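Diaminopimelate decarboxylase (Aquifex aeolicus, PDB 2P3E) probably catalyses the pyridoxal-phosphate-dependent decarboxylation of meso-diaminopimelate to L-lysine, the closing step of lysine biosynthesis by the diaminopimelate route. Local coordinates at residues 32-42 with 391-401; 47-55 with 255-263. All coordinates share one frame; numbering follows the deposited sequence.

Contact 1 (32-42 with 391-401); sequences FGTPLYVYSSN and AAEVLVENGSV
Tyr39 and Glu393 meet on one face of two paired parallel strands, 36-40 and 392-397. Tyr39 OH donates to Glu393 OE2 at 2.5 Å. It comes to the anti side of that oxygen, 20° out of the carboxylate plane. Ring and carboxylate planes stand 74° apart. Glu393 sends CG anti to its carbonyl carbon (chi1 -68°) and then extends, which lays CG against Tyr37 CB and takes the acid to the phenol. Asn67 ND2 also bonds Tyr39 OH, and Asn69 ND2 holds Glu393 OE1. A phenylalanine at Tyr39 would probably leave Glu393 OE2 without this donor and the acid freer to turn. Leu395 CD1 packs between Tyr39 CB and Ser41.

On the other face apolar side chains pack together. Val394 divides its methyls: CG2 meets Val38 CG2 at 3.6 Å, and CG1 lies 3.9 Å from the centroid of the Phe32 ring, a CH-pi contact over the face, offset toward the rim. Val401 CG2 is at the edge of that ring. Leu36 CD1 rests on Ala392 CB.

Five backbone bonds join the segments, from Tyr37 N to Ala392 O at one end to Ser41 N to Val396 O at the other. Beyond them Ser41 OG donates to Glu397 OE1 at 2.7 Å. This is regular parallel pairing in the mixed beta-sheet domain that accompanies the barrel in class-II (fold type III) decarboxylases.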
# COMPACT_ATOMS: atom_id res chain seq x y z
N PHE B 32 -7.75 -16.01 -17.12
CA PHE B 32 -6.89 -14.84 -16.89
C PHE B 32 -5.96 -14.97 -15.67
O PHE B 32 -5.10 -14.12 -15.45
CB PHE B 32 -7.75 -13.57 -16.79
CG PHE B 32 -8.42 -13.20 -18.09
CD1 PHE B 32 -7.67 -12.68 -19.16
CD2 PHE B 32 -9.79 -13.41 -18.27
CE1 PHE B 32 -8.29 -12.36 -20.37
CE2 PHE B 32 -10.40 -13.08 -19.46
CZ PHE B 32 -9.66 -12.56 -20.52
N GLY B 33 -6.16 -16.03 -14.89
CA GLY B 33 -5.37 -16.26 -13.68
C GLY B 33 -5.92 -15.53 -12.46
O GLY B 33 -6.84 -14.70 -12.58
N THR B 34 -5.38 -15.85 -11.28
CA THR B 34 -5.73 -15.14 -10.04
C THR B 34 -4.44 -14.65 -9.38
O THR B 34 -3.37 -15.20 -9.65
CB THR B 34 -6.53 -16.03 -9.04
OG1 THR B 34 -5.81 -17.25 -8.81
CG2 THR B 34 -7.93 -16.36 -9.57
N PRO B 35 -4.52 -13.60 -8.53
CA PRO B 35 -5.68 -12.75 -8.24
C PRO B 35 -6.20 -12.03 -9.48
O PRO B 35 -5.42 -11.71 -10.38
CB PRO B 35 -5.14 -11.72 -7.23
CG PRO B 35 -3.90 -12.34 -6.67
CD PRO B 35 -3.32 -13.17 -7.78
N LEU B 36 -7.52 -11.81 -9.52
CA LEU B 36 -8.18 -11.16 -10.65
C LEU B 36 -9.23 -10.16 -10.17
O LEU B 36 -10.15 -10.52 -9.41
CB LEU B 36 -8.87 -12.21 -11.55
CG LEU B 36 -9.48 -11.74 -12.88
CD1 LEU B 36 -8.37 -11.22 -13.79
CD2 LEU B 36 -10.26 -12.87 -13.59
N TYR B 37 -9.10 -8.91 -10.60
CA TYR B 37 -10.15 -7.92 -10.40
C TYR B 37 -11.11 -7.95 -11.58
O TYR B 37 -10.71 -7.79 -12.74
CB TYR B 37 -9.56 -6.51 -10.25
CG TYR B 37 -9.19 -6.14 -8.83
CD1 TYR B 37 -7.86 -6.15 -8.39
CD2 TYR B 37 -10.18 -5.78 -7.91
CE1 TYR B 37 -7.53 -5.78 -7.06
CE2 TYR B 37 -9.86 -5.44 -6.60
CZ TYR B 37 -8.54 -5.44 -6.18
OH TYR B 37 -8.28 -5.08 -4.87
N VAL B 38 -12.39 -8.13 -11.28
CA VAL B 38 -13.43 -8.22 -12.31
C VAL B 38 -14.45 -7.11 -12.09
O VAL B 38 -14.95 -6.97 -10.98
CB VAL B 38 -14.13 -9.61 -12.27
CG1 VAL B 38 -15.20 -9.71 -13.39
CG2 VAL B 38 -13.10 -10.75 -12.40
N TYR B 39 -14.73 -6.33 -13.14
CA TYR B 39 -15.66 -5.22 -13.05
C TYR B 39 -16.88 -5.42 -13.96
O TYR B 39 -16.77 -5.97 -15.06
CB TYR B 39 -14.96 -3.91 -13.44
CG TYR B 39 -13.75 -3.56 -12.59
CD1 TYR B 39 -13.90 -2.84 -11.40
CD2 TYR B 39 -12.48 -3.99 -12.95
CE1 TYR B 39 -12.77 -2.53 -10.61
CE2 TYR B 39 -11.35 -3.66 -12.17
CZ TYR B 39 -11.51 -2.95 -11.02
OH TYR B 39 -10.37 -2.66 -10.29
N SER B 40 -18.03 -4.94 -13.48
CA SER B 40 -19.28 -4.92 -14.26
C SER B 40 -19.44 -3.57 -14.93
O SER B 40 -19.64 -2.54 -14.27
CB SER B 40 -20.48 -5.22 -13.36
OG SER B 40 -21.71 -4.82 -13.98
N SER B 41 -19.41 -3.57 -16.27
CA SER B 41 -19.60 -2.37 -17.05
C SER B 41 -20.97 -1.74 -16.79
O SER B 41 -21.07 -0.52 -16.55
CB SER B 41 -19.42 -2.68 -18.54
OG SER B 41 -19.51 -1.51 -19.31
N ASN B 42 -22.02 -2.56 -16.82
CA ASN B 42 -23.38 -2.04 -16.68
C ASN B 42 -23.69 -1.55 -15.28
O ASN B 42 -24.50 -0.64 -15.11
CB ASN B 42 -24.44 -3.04 -17.17
CG ASN B 42 -24.56 -3.03 -18.67
OD1 ASN B 42 -24.92 -2.01 -19.27
ND2 ASN B 42 -24.22 -4.16 -19.31
N ALA B 391 -2.58 -7.70 -9.85
CA ALA B 391 -3.57 -8.53 -10.53
C ALA B 391 -3.91 -8.00 -11.91
O ALA B 391 -3.81 -6.79 -12.16
CB ALA B 391 -4.84 -8.57 -9.68
N ALA B 392 -4.36 -8.91 -12.79
CA ALA B 392 -5.04 -8.50 -14.03
C ALA B 392 -6.40 -7.87 -13.65
O ALA B 392 -6.95 -8.18 -12.59
CB ALA B 392 -5.25 -9.70 -14.96
N GLU B 393 -6.89 -7.00 -14.52
CA GLU B 393 -8.23 -6.44 -14.39
C GLU B 393 -9.05 -6.70 -15.67
O GLU B 393 -8.58 -6.44 -16.77
CB GLU B 393 -8.16 -4.93 -14.15
CG GLU B 393 -7.56 -4.53 -12.77
CD GLU B 393 -7.58 -3.00 -12.56
OE1 GLU B 393 -6.91 -2.26 -13.34
OE2 GLU B 393 -8.25 -2.53 -11.62
N VAL B 394 -10.27 -7.19 -15.52
CA VAL B 394 -11.13 -7.47 -16.67
C VAL B 394 -12.47 -6.76 -16.48
O VAL B 394 -12.91 -6.57 -15.35
CB VAL B 394 -11.36 -8.99 -16.89
CG1 VAL B 394 -10.04 -9.69 -17.25
CG2 VAL B 394 -11.94 -9.63 -15.65
N LEU B 395 -13.07 -6.35 -17.58
CA LEU B 395 -14.35 -5.64 -17.59
C LEU B 395 -15.37 -6.47 -18.38
O LEU B 395 -15.17 -6.75 -19.58
CB LEU B 395 -14.19 -4.27 -18.23
CG LEU B 395 -15.45 -3.38 -18.42
CD1 LEU B 395 -15.96 -2.89 -17.08
CD2 LEU B 395 -15.10 -2.22 -19.33
N VAL B 396 -16.43 -6.88 -17.70
CA VAL B 396 -17.47 -7.72 -18.29
C VAL B 396 -18.65 -6.84 -18.73
O VAL B 396 -18.99 -5.87 -18.05
CB VAL B 396 -17.92 -8.81 -17.32
CG1 VAL B 396 -18.96 -9.70 -17.98
CG2 VAL B 396 -16.75 -9.69 -16.90
N GLU B 397 -19.23 -7.15 -19.88
CA GLU B 397 -20.45 -6.47 -20.33
C GLU B 397 -21.29 -7.45 -21.14
O GLU B 397 -20.85 -7.91 -22.21
CB GLU B 397 -20.10 -5.26 -21.19
CG GLU B 397 -21.31 -4.42 -21.61
CD GLU B 397 -20.92 -3.14 -22.32
OE1 GLU B 397 -20.09 -2.36 -21.79
OE2 GLU B 397 -21.45 -2.88 -23.40
N ASN B 398 -22.47 -7.77 -20.61
CA ASN B 398 -23.48 -8.60 -21.30
C ASN B 398 -22.86 -9.83 -21.99
O ASN B 398 -22.89 -9.94 -23.22
CB ASN B 398 -24.26 -7.74 -22.30
CG ASN B 398 -25.52 -8.44 -22.81
OD1 ASN B 398 -26.03 -9.37 -22.19
ND2 ASN B 398 -26.00 -7.99 -23.97
N GLY B 399 -22.26 -10.71 -21.19
CA GLY B 399 -21.68 -11.96 -21.71
C GLY B 399 -20.30 -11.89 -22.35
O GLY B 399 -19.72 -12.94 -22.65
N SER B 400 -19.76 -10.70 -22.58
CA SER B 400 -18.43 -10.61 -23.17
C SER B 400 -17.44 -9.89 -22.25
O SER B 400 -17.85 -9.35 -21.22
CB SER B 400 -18.48 -9.96 -24.55
OG SER B 400 -18.75 -8.58 -24.46
N VAL B 401 -16.16 -9.93 -22.60
CA VAL B 401 -15.11 -9.40 -21.71
C VAL B 401 -14.03 -8.62 -22.44
O VAL B 401 -13.69 -8.94 -23.58
CB VAL B 401 -14.41 -10.50 -20.83
CG1 VAL B 401 -15.42 -11.30 -20.08
CG2 VAL B 401 -13.52 -11.43 -21.67

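Contact 2 (47-55 with 255-263)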
# COMPACT_ATOMS: atom_id res chain seq x y z
N ARG B 47 -24.97 3.08 -11.93
CA ARG B 47 -24.71 3.93 -10.76
C ARG B 47 -24.52 5.40 -11.15
O ARG B 47 -25.03 6.30 -10.47
CB ARG B 47 -23.48 3.46 -9.96
CG ARG B 47 -23.60 2.03 -9.43
CD ARG B 47 -24.72 1.85 -8.42
NE ARG B 47 -24.32 2.44 -7.14
CZ ARG B 47 -24.83 2.10 -5.96
NH1 ARG B 47 -25.79 1.16 -5.86
NH2 ARG B 47 -24.37 2.70 -4.86
N PHE B 48 -23.77 5.63 -12.22
CA PHE B 48 -23.57 6.98 -12.71
C PHE B 48 -24.90 7.61 -13.15
O PHE B 48 -25.17 8.78 -12.84
CB PHE B 48 -22.55 7.06 -13.86
CG PHE B 48 -22.37 8.46 -14.40
CD1 PHE B 48 -21.55 9.37 -13.74
CD2 PHE B 48 -23.03 8.88 -15.56
CE1 PHE B 48 -21.38 10.68 -14.22
CE2 PHE B 48 -22.86 10.19 -16.05
CZ PHE B 48 -22.05 11.09 -15.38
N GLU B 49 -25.69 6.82 -13.90
CA GLU B 49 -26.96 7.29 -14.41
C GLU B 49 -27.96 7.56 -13.29
O GLU B 49 -28.82 8.44 -13.41
CB GLU B 49 -27.55 6.30 -15.44
CG GLU B 49 -26.80 6.24 -16.78
CD GLU B 49 -26.62 7.59 -17.44
OE1 GLU B 49 -27.55 8.43 -17.37
OE2 GLU B 49 -25.56 7.82 -18.05
N ALA B 50 -27.86 6.81 -12.20
CA ALA B 50 -28.67 7.09 -11.01
C ALA B 50 -28.43 8.50 -10.45
O ALA B 50 -29.37 9.17 -10.03
CB ALA B 50 -28.45 6.04 -9.94
N TYR B 51 -27.16 8.93 -10.45
CA TYR B 51 -26.81 10.30 -10.06
C TYR B 51 -27.37 11.32 -11.06
O TYR B 51 -27.94 12.34 -10.66
CB TYR B 51 -25.28 10.44 -9.95
CG TYR B 51 -24.75 10.05 -8.59
CD1 TYR B 51 -24.18 8.79 -8.38
CD2 TYR B 51 -24.84 10.93 -7.50
CE1 TYR B 51 -23.68 8.43 -7.11
CE2 TYR B 51 -24.35 10.57 -6.22
CZ TYR B 51 -23.78 9.33 -6.04
OH TYR B 51 -23.30 9.00 -4.81
N ARG B 52 -27.22 11.04 -12.36
CA ARG B 52 -27.72 11.93 -13.41
C ARG B 52 -29.24 12.12 -13.31
O ARG B 52 -29.73 13.24 -13.45
CB ARG B 52 -27.36 11.41 -14.80
CG ARG B 52 -25.88 11.35 -15.10
CD ARG B 52 -25.32 12.72 -15.46
CZ ARG B 52 -23.15 15.41 -15.77
NH1 ARG B 52 -23.50 16.59 -16.30
NH2 ARG B 52 -21.92 15.20 -15.31
N LYS B 53 -29.96 11.03 -13.10
CA LYS B 53 -31.41 11.05 -12.98
C LYS B 53 -31.83 11.79 -11.70
O LYS B 53 -32.72 12.64 -11.74
CB LYS B 53 -31.97 9.62 -13.01
CG LYS B 53 -33.45 9.52 -12.80
CD LYS B 53 -33.94 8.08 -12.95
CE LYS B 53 -35.40 7.93 -12.52
NZ LYS B 53 -35.89 6.57 -12.91
N ALA B 54 -31.17 11.48 -10.59
CA ALA B 54 -31.44 12.17 -9.31
C ALA B 54 -31.11 13.66 -9.30
O ALA B 54 -31.84 14.43 -8.68
CB ALA B 54 -30.74 11.45 -8.14
N PHE B 55 -30.03 14.05 -9.98
CA PHE B 55 -29.56 15.44 -10.07
C PHE B 55 -29.33 15.84 -11.54
O PHE B 55 -28.19 16.00 -11.98
CB PHE B 55 -28.25 15.65 -9.27
CG PHE B 55 -28.37 15.41 -7.79
CD1 PHE B 55 -28.62 16.46 -6.91
CD2 PHE B 55 -28.22 14.13 -7.26
CE1 PHE B 55 -28.72 16.24 -5.54
CE2 PHE B 55 -28.32 13.90 -5.88
CZ PHE B 55 -28.56 14.96 -5.03
N GLU B 255 -27.79 0.59 1.82
CA GLU B 255 -27.14 1.78 1.26
C GLU B 255 -28.18 2.81 0.78
O GLU B 255 -29.24 2.43 0.31
CB GLU B 255 -26.17 1.42 0.13
CG GLU B 255 -26.83 0.94 -1.15
CD GLU B 255 -25.85 0.61 -2.26
OE1 GLU B 255 -24.68 0.26 -1.98
OE2 GLU B 255 -26.27 0.68 -3.44
N PRO B 256 -27.86 4.11 0.92
CA PRO B 256 -28.74 5.15 0.40
C PRO B 256 -28.60 5.22 -1.13
O PRO B 256 -27.59 4.77 -1.67
CB PRO B 256 -28.20 6.42 1.07
CG PRO B 256 -26.71 6.14 1.22
CD PRO B 256 -26.66 4.68 1.58
N ALA B 257 -29.63 5.72 -1.81
CA ALA B 257 -29.58 5.93 -3.26
C ALA B 257 -29.31 7.41 -3.54
O ALA B 257 -29.60 8.26 -2.69
CB ALA B 257 -30.89 5.50 -3.91
N PRO B 258 -28.75 7.73 -4.72
CA PRO B 258 -28.68 9.14 -5.08
C PRO B 258 -30.02 9.87 -4.96
O PRO B 258 -30.06 11.00 -4.50
CB PRO B 258 -28.20 9.10 -6.54
CG PRO B 258 -27.36 7.85 -6.60
CD PRO B 258 -28.10 6.87 -5.73
N GLN B 259 -31.11 9.21 -5.36
CA GLN B 259 -32.44 9.82 -5.22
C GLN B 259 -32.81 10.19 -3.78
O GLN B 259 -33.52 11.19 -3.57
CB GLN B 259 -33.55 8.95 -5.85
CG GLN B 259 -34.88 9.72 -6.00
CD GLN B 259 -34.75 10.97 -6.88
OE1 GLN B 259 -34.29 10.90 -8.03
NE2 GLN B 259 -35.16 12.11 -6.35
N ASP B 260 -32.35 9.39 -2.81
CA ASP B 260 -32.55 9.74 -1.39
C ASP B 260 -31.85 11.05 -1.00
O ASP B 260 -32.39 11.83 -0.21
CB ASP B 260 -32.09 8.61 -0.45
CG ASP B 260 -32.77 7.30 -0.74
OD1 ASP B 260 -33.99 7.32 -1.01
OD2 ASP B 260 -32.09 6.24 -0.72
N LEU B 261 -30.64 11.26 -1.53
CA LEU B 261 -29.91 12.50 -1.29
C LEU B 261 -30.60 13.67 -1.97
O LEU B 261 -30.73 14.74 -1.37
CB LEU B 261 -28.45 12.40 -1.75
CG LEU B 261 -27.56 13.61 -1.46
CD1 LEU B 261 -27.33 13.83 0.04
CD2 LEU B 261 -26.22 13.50 -2.23
N ALA B 262 -31.07 13.46 -3.20
CA ALA B 262 -31.78 14.51 -3.92
C ALA B 262 -33.04 14.94 -3.17
O ALA B 262 -33.33 16.14 -3.08
CB ALA B 262 -32.11 14.07 -5.35
N ASP B 263 -33.77 13.96 -2.63
CA ASP B 263 -34.98 14.21 -1.82
C ASP B 263 -34.67 15.00 -0.55
O ASP B 263 -35.37 15.97 -0.20
CB ASP B 263 -35.66 12.88 -1.43
CG ASP B 263 -36.26 12.12 -2.63
OD1 ASP B 263 -36.43 12.70 -3.73
OD2 ASP B 263 -36.56 10.92 -2.48
O HOH W 1 -34.53 14.58 -8.23
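Glu255 reaches Arg47 with an extended side chain. Its OE2 takes a salt-bridge hydrogen bond from Arg47 NH1 at 2.5 Å, with an N-H...O angle of 161°. The donor is on the syn side of the carboxylate oxygen, and the oxygen lies in the guanidinium plane. Arg47 NH2 adds a weak bond to the same OE2. The two flat groups are turned 61° apart. Arg47 bends at chi2 and chi3 to face the acid, while Ser283 O binds its NE. Glu255 OE1 is held by Lys248 N.

At Ala257, the N-cap position of helix 258-269, the backbone N bonds Asp260 OD2. Pro258, the first residue of that helix, packs its ring against Ala50, Tyr51 and Ala54. Its CG sits over the centre of the Tyr51 ring, 3.7 Å from the centroid, in a CH-pi contact. Its CB packs on Ala54 CB at 3.8 Å. The Tyr51 hydroxyl bonds Ser283 OG, and the ring also touches Pro280, a probable cofactor-binding residue. Two nearly parallel helices pack here, their short axes 8.7 Å apart and inclined by 21°, on the outside of the TIM-type barrel that forms the pyridoxal-binding domain.

Gln259 bends back at chi2, and its OE1 lies 3.4 Å from Ala54 CA. Its NE2 donates to Asp263 OD1. A water bridges NE2 to Ala54 O. Leu261 CD2 touches Phe55 CZ at 3.9 Å. Ala262 CB covers one face of the Phe55 ring, offset toward the rim, and lies 3.4 Å from Ala54 O.

Overall arrangement
Contact 1 joins two strands of the mixed beta sheet; contact 2 packs two helices outside the parallel barrel. Helix 41-54 links them. It starts at the end of strand 36-40 and supplies residues 47-54 to contact 2. The centres are 26 Å apart and the nearest atoms about 5 Å, without touching. Contact 2 is nested within contact 1: 32-42, 47-55, 255-263, then 391-401. The chain leaves the sheet for the barrel after strand 36-40, rejoins it from strand 289-301 on, and adds strand 392-397 late. Each contact nears probable substrate- or cofactor-binding residues through one side chain: Tyr37 (about 8 Å from the side chains of Arg318 and Tyr377) and Tyr51 (about 4 Å from that of Pro280).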